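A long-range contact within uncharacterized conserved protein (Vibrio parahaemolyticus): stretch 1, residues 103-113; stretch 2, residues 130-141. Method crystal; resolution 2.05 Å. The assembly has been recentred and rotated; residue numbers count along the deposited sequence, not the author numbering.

Stretch 1, residues 103-113: SVLDVFKEIAN
Stretch 2 (130-141) KEMGFWAQTKIE

Two helices, 104-113 and a second that begins earlier in the chain and includes 130-138, cross almost at right angles (-82°), their axes 9.4 Å apart at closest approach. Leu105 lies nearest Thr138 (CA to CA 5.9 Å) and Phe108 nearest Trp135 (CA to CA 7.0 Å). No hydrogen bond crosses, so packing defines the contact.

Phe108 (chi1 -84°, chi2 48°) points toward the second helix and fills a hole among Glu131, Phe134, Trp135 and Thr138. Its flat ring suits this site: Phe134 CB lies over one face, 4.0 Å from the ring centroid, while the edge of Phe108 is turned toward the face of the Trp135 six-membered ring, planes at 54°, and Phe108 CD2 lies 3.4 Å from Trp135 CE2. Trp135 (chi1 -72°, chi2 121°) is steadied by NE1 donating to Glu131 OE2 at 2.9 Å. Phe134 (m, chi2 -32°) turns its edge toward the face of Phe108, planes at 82°, and receives Val104 CG1 over its own face, 4.4 Å from CZ.

Leu105 (m, t) starts sideways, but its end reaches in, CD2 lying 3.8 Å from Thr138 CG2. Thr138 adopts p, its OG1 donating to Trp135 O (2.7 Å) while its methyl faces the first helix. Lys139, with phi 68° and psi 11°, leaves helical phi/psi in a Schellman motif. Beyond it, extended Ile140 (-93/141) places CD1 3.3 Å from CG of Lys109, whose chain is m, t, t, t. Small Ala112 admits Trp135, CB to CZ3 4.0 Å.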

# COMPACT_ATOMS: atom_id res chain seq x y z
N SER A 103 -26.53 -3.39 9.28
CA SER A 103 -25.66 -3.82 8.20
C SER A 103 -25.77 -2.87 7.02
O SER A 103 -26.71 -2.08 6.95
CB SER A 103 -26.01 -5.24 7.75
OG SER A 103 -27.24 -5.26 7.05
N VAL A 104 -24.81 -2.93 6.11
CA VAL A 104 -24.87 -2.10 4.93
C VAL A 104 -25.96 -2.63 3.99
O VAL A 104 -26.53 -1.88 3.19
CB VAL A 104 -23.49 -2.02 4.21
CG1 VAL A 104 -23.06 -3.38 3.71
CG2 VAL A 104 -23.55 -1.02 3.06
N LEU A 105 -26.27 -3.92 4.10
CA LEU A 105 -27.35 -4.46 3.28
C LEU A 105 -28.71 -3.89 3.72
O LEU A 105 -29.55 -3.58 2.89
CB LEU A 105 -27.34 -5.99 3.27
CG LEU A 105 -26.06 -6.68 2.75
CD1 LEU A 105 -26.33 -8.16 2.59
CD2 LEU A 105 -25.58 -6.10 1.43
N ASP A 106 -28.91 -3.73 5.03
CA ASP A 106 -30.08 -3.01 5.53
C ASP A 106 -30.12 -1.58 4.99
O ASP A 106 -31.18 -1.07 4.60
CB ASP A 106 -30.10 -2.98 7.06
CG ASP A 106 -30.37 -4.34 7.67
OD1 ASP A 106 -30.88 -5.22 6.94
OD2 ASP A 106 -30.06 -4.53 8.87
N VAL A 107 -28.96 -0.93 4.96
CA VAL A 107 -28.88 0.43 4.44
C VAL A 107 -29.33 0.49 2.98
O VAL A 107 -30.17 1.32 2.61
CB VAL A 107 -27.47 1.05 4.63
CG1 VAL A 107 -27.39 2.37 3.91
CG2 VAL A 107 -27.14 1.23 6.13
N PHE A 108 -28.79 -0.38 2.14
CA PHE A 108 -29.19 -0.40 0.73
C PHE A 108 -30.68 -0.66 0.55
O PHE A 108 -31.37 0.06 -0.16
CB PHE A 108 -28.34 -1.40 -0.07
CG PHE A 108 -27.02 -0.85 -0.54
CD1 PHE A 108 -26.20 -0.16 0.34
CD2 PHE A 108 -26.60 -1.00 -1.85
CE1 PHE A 108 -24.97 0.36 -0.08
CE2 PHE A 108 -25.38 -0.50 -2.28
CZ PHE A 108 -24.57 0.18 -1.41
N LYS A 109 -31.20 -1.67 1.25
CA LYS A 109 -32.61 -2.02 1.14
C LYS A 109 -33.50 -0.85 1.54
O LYS A 109 -34.49 -0.57 0.87
CB LYS A 109 -32.92 -3.24 2.02
CG LYS A 109 -32.33 -4.53 1.51
CD LYS A 109 -32.39 -5.64 2.54
CE LYS A 109 -31.60 -6.85 2.07
NZ LYS A 109 -31.50 -7.91 3.11
N GLU A 110 -33.14 -0.18 2.63
CA GLU A 110 -33.90 0.94 3.17
C GLU A 110 -33.91 2.12 2.18
O GLU A 110 -34.94 2.74 1.95
CB GLU A 110 -33.27 1.36 4.50
CG GLU A 110 -34.12 2.22 5.41
CD GLU A 110 -33.90 1.87 6.88
OE1 GLU A 110 -34.16 2.74 7.75
OE2 GLU A 110 -33.48 0.73 7.17
N ILE A 111 -32.75 2.42 1.61
CA ILE A 111 -32.65 3.49 0.62
C ILE A 111 -33.56 3.19 -0.58
O ILE A 111 -34.32 4.05 -1.05
CB ILE A 111 -31.18 3.67 0.16
CG1 ILE A 111 -30.39 4.41 1.26
CG2 ILE A 111 -31.12 4.41 -1.16
CD1 ILE A 111 -28.91 4.65 0.93
N ALA A 112 -33.50 1.94 -1.05
CA ALA A 112 -34.34 1.56 -2.19
C ALA A 112 -35.82 1.60 -1.83
O ALA A 112 -36.62 2.15 -2.58
CB ALA A 112 -33.95 0.19 -2.70
N ASN A 113 -36.19 1.05 -0.68
CA ASN A 113 -37.61 0.97 -0.33
C ASN A 113 -38.24 2.33 0.00
O ASN A 113 -39.45 2.51 -0.14
CB ASN A 113 -37.87 -0.05 0.78
CG ASN A 113 -37.53 -1.48 0.34
OD1 ASN A 113 -37.75 -1.86 -0.81
ND2 ASN A 113 -37.00 -2.28 1.27
N LYS A 130 -18.21 -2.83 -6.63
CA LYS A 130 -18.52 -3.11 -5.25
C LYS A 130 -19.95 -2.67 -4.88
O LYS A 130 -20.64 -3.35 -4.13
CB LYS A 130 -17.51 -2.47 -4.31
CG LYS A 130 -17.89 -2.68 -2.86
CD LYS A 130 -16.71 -2.59 -1.93
CE LYS A 130 -17.01 -3.24 -0.59
NZ LYS A 130 -16.77 -4.71 -0.59
N GLU A 131 -20.38 -1.52 -5.39
CA GLU A 131 -21.73 -1.07 -5.12
C GLU A 131 -22.73 -2.09 -5.68
O GLU A 131 -23.71 -2.46 -5.02
CB GLU A 131 -21.99 0.30 -5.74
CG GLU A 131 -23.45 0.72 -5.65
CD GLU A 131 -23.90 1.45 -6.89
OE1 GLU A 131 -23.01 1.94 -7.62
OE2 GLU A 131 -25.12 1.51 -7.15
N MSE A 132 -22.46 -2.55 -6.90
CA MSE A 132 -23.33 -3.52 -7.58
C MSE A 132 -23.40 -4.86 -6.86
O MSE A 132 -24.43 -5.54 -6.88
CB MSE A 132 -22.92 -3.69 -9.03
CG MSE A 132 -22.92 -2.37 -9.82
SE MSE A 132 -24.61 -1.35 -9.73
CE MSE A 132 -24.76 -1.05 -7.86
N GLY A 133 -22.30 -5.25 -6.24
CA GLY A 133 -22.26 -6.46 -5.45
C GLY A 133 -23.23 -6.40 -4.29
O GLY A 133 -23.92 -7.37 -3.99
N PHE A 134 -23.28 -5.25 -3.62
CA PHE A 134 -24.19 -5.12 -2.48
C PHE A 134 -25.63 -5.19 -2.95
O PHE A 134 -26.45 -5.86 -2.33
CB PHE A 134 -23.93 -3.82 -1.72
CG PHE A 134 -22.62 -3.79 -0.99
CD1 PHE A 134 -22.07 -4.95 -0.47
CD2 PHE A 134 -21.95 -2.59 -0.80
CE1 PHE A 134 -20.88 -4.92 0.21
CE2 PHE A 134 -20.75 -2.55 -0.12
CZ PHE A 134 -20.21 -3.72 0.39
N TRP A 135 -25.95 -4.50 -4.04
CA TRP A 135 -27.30 -4.60 -4.58
C TRP A 135 -27.63 -6.06 -4.86
O TRP A 135 -28.70 -6.53 -4.50
CB TRP A 135 -27.51 -3.75 -5.85
CG TRP A 135 -27.55 -2.26 -5.59
CD1 TRP A 135 -26.71 -1.33 -6.13
CD2 TRP A 135 -28.44 -1.55 -4.73
NE1 TRP A 135 -27.02 -0.07 -5.66
CE2 TRP A 135 -28.09 -0.18 -4.80
CE3 TRP A 135 -29.50 -1.93 -3.90
CZ2 TRP A 135 -28.75 0.81 -4.08
CZ3 TRP A 135 -30.17 -0.95 -3.19
CH2 TRP A 135 -29.79 0.40 -3.28
N ALA A 136 -26.70 -6.78 -5.48
CA ALA A 136 -26.94 -8.19 -5.79
C ALA A 136 -27.21 -8.99 -4.52
O ALA A 136 -28.12 -9.81 -4.48
CB ALA A 136 -25.77 -8.79 -6.57
N GLN A 137 -26.44 -8.73 -3.46
CA GLN A 137 -26.66 -9.41 -2.19
C GLN A 137 -28.00 -9.08 -1.54
O GLN A 137 -28.57 -9.92 -0.85
CB GLN A 137 -25.54 -9.10 -1.21
CG GLN A 137 -24.21 -9.74 -1.58
CD GLN A 137 -23.08 -9.22 -0.74
OE1 GLN A 137 -23.09 -9.36 0.49
NE2 GLN A 137 -22.09 -8.60 -1.39
N THR A 138 -28.49 -7.87 -1.75
CA THR A 138 -29.78 -7.48 -1.18
C THR A 138 -30.91 -8.08 -1.99
O THR A 138 -32.06 -8.08 -1.55
CB THR A 138 -29.98 -5.95 -1.11
OG1 THR A 138 -30.05 -5.41 -2.44
CG2 THR A 138 -28.86 -5.29 -0.31
N LYS A 139 -30.56 -8.60 -3.16
CA LYS A 139 -31.53 -9.16 -4.10
C LYS A 139 -32.42 -8.09 -4.69
O LYS A 139 -33.42 -8.39 -5.34
CB LYS A 139 -32.38 -10.26 -3.45
CG LYS A 139 -31.74 -11.65 -3.43
CD LYS A 139 -30.76 -11.80 -2.27
CE LYS A 139 -30.12 -13.18 -2.26
NZ LYS A 139 -28.80 -13.18 -1.57
N ILE A 140 -32.07 -6.83 -4.45
CA ILE A 140 -32.77 -5.72 -5.10
C ILE A 140 -32.04 -5.36 -6.38
O ILE A 140 -30.81 -5.36 -6.43
CB ILE A 140 -32.84 -4.46 -4.21
CG1 ILE A 140 -33.83 -4.66 -3.07
CG2 ILE A 140 -33.25 -3.25 -5.03
CD1 ILE A 140 -33.19 -4.71 -1.70
N GLU A 141 -32.79 -5.04 -7.42
CA GLU A 141 -32.22 -4.45 -8.61
C GLU A 141 -32.35 -2.95 -8.46
O GLU A 141 -33.42 -2.46 -8.11
CB GLU A 141 -32.96 -4.92 -9.85
CG GLU A 141 -32.31 -4.49 -11.14
CD GLU A 141 -32.50 -5.51 -12.24
OE1 GLU A 141 -32.67 -6.71 -11.92
OE2 GLU A 141 -32.46 -5.11 -13.43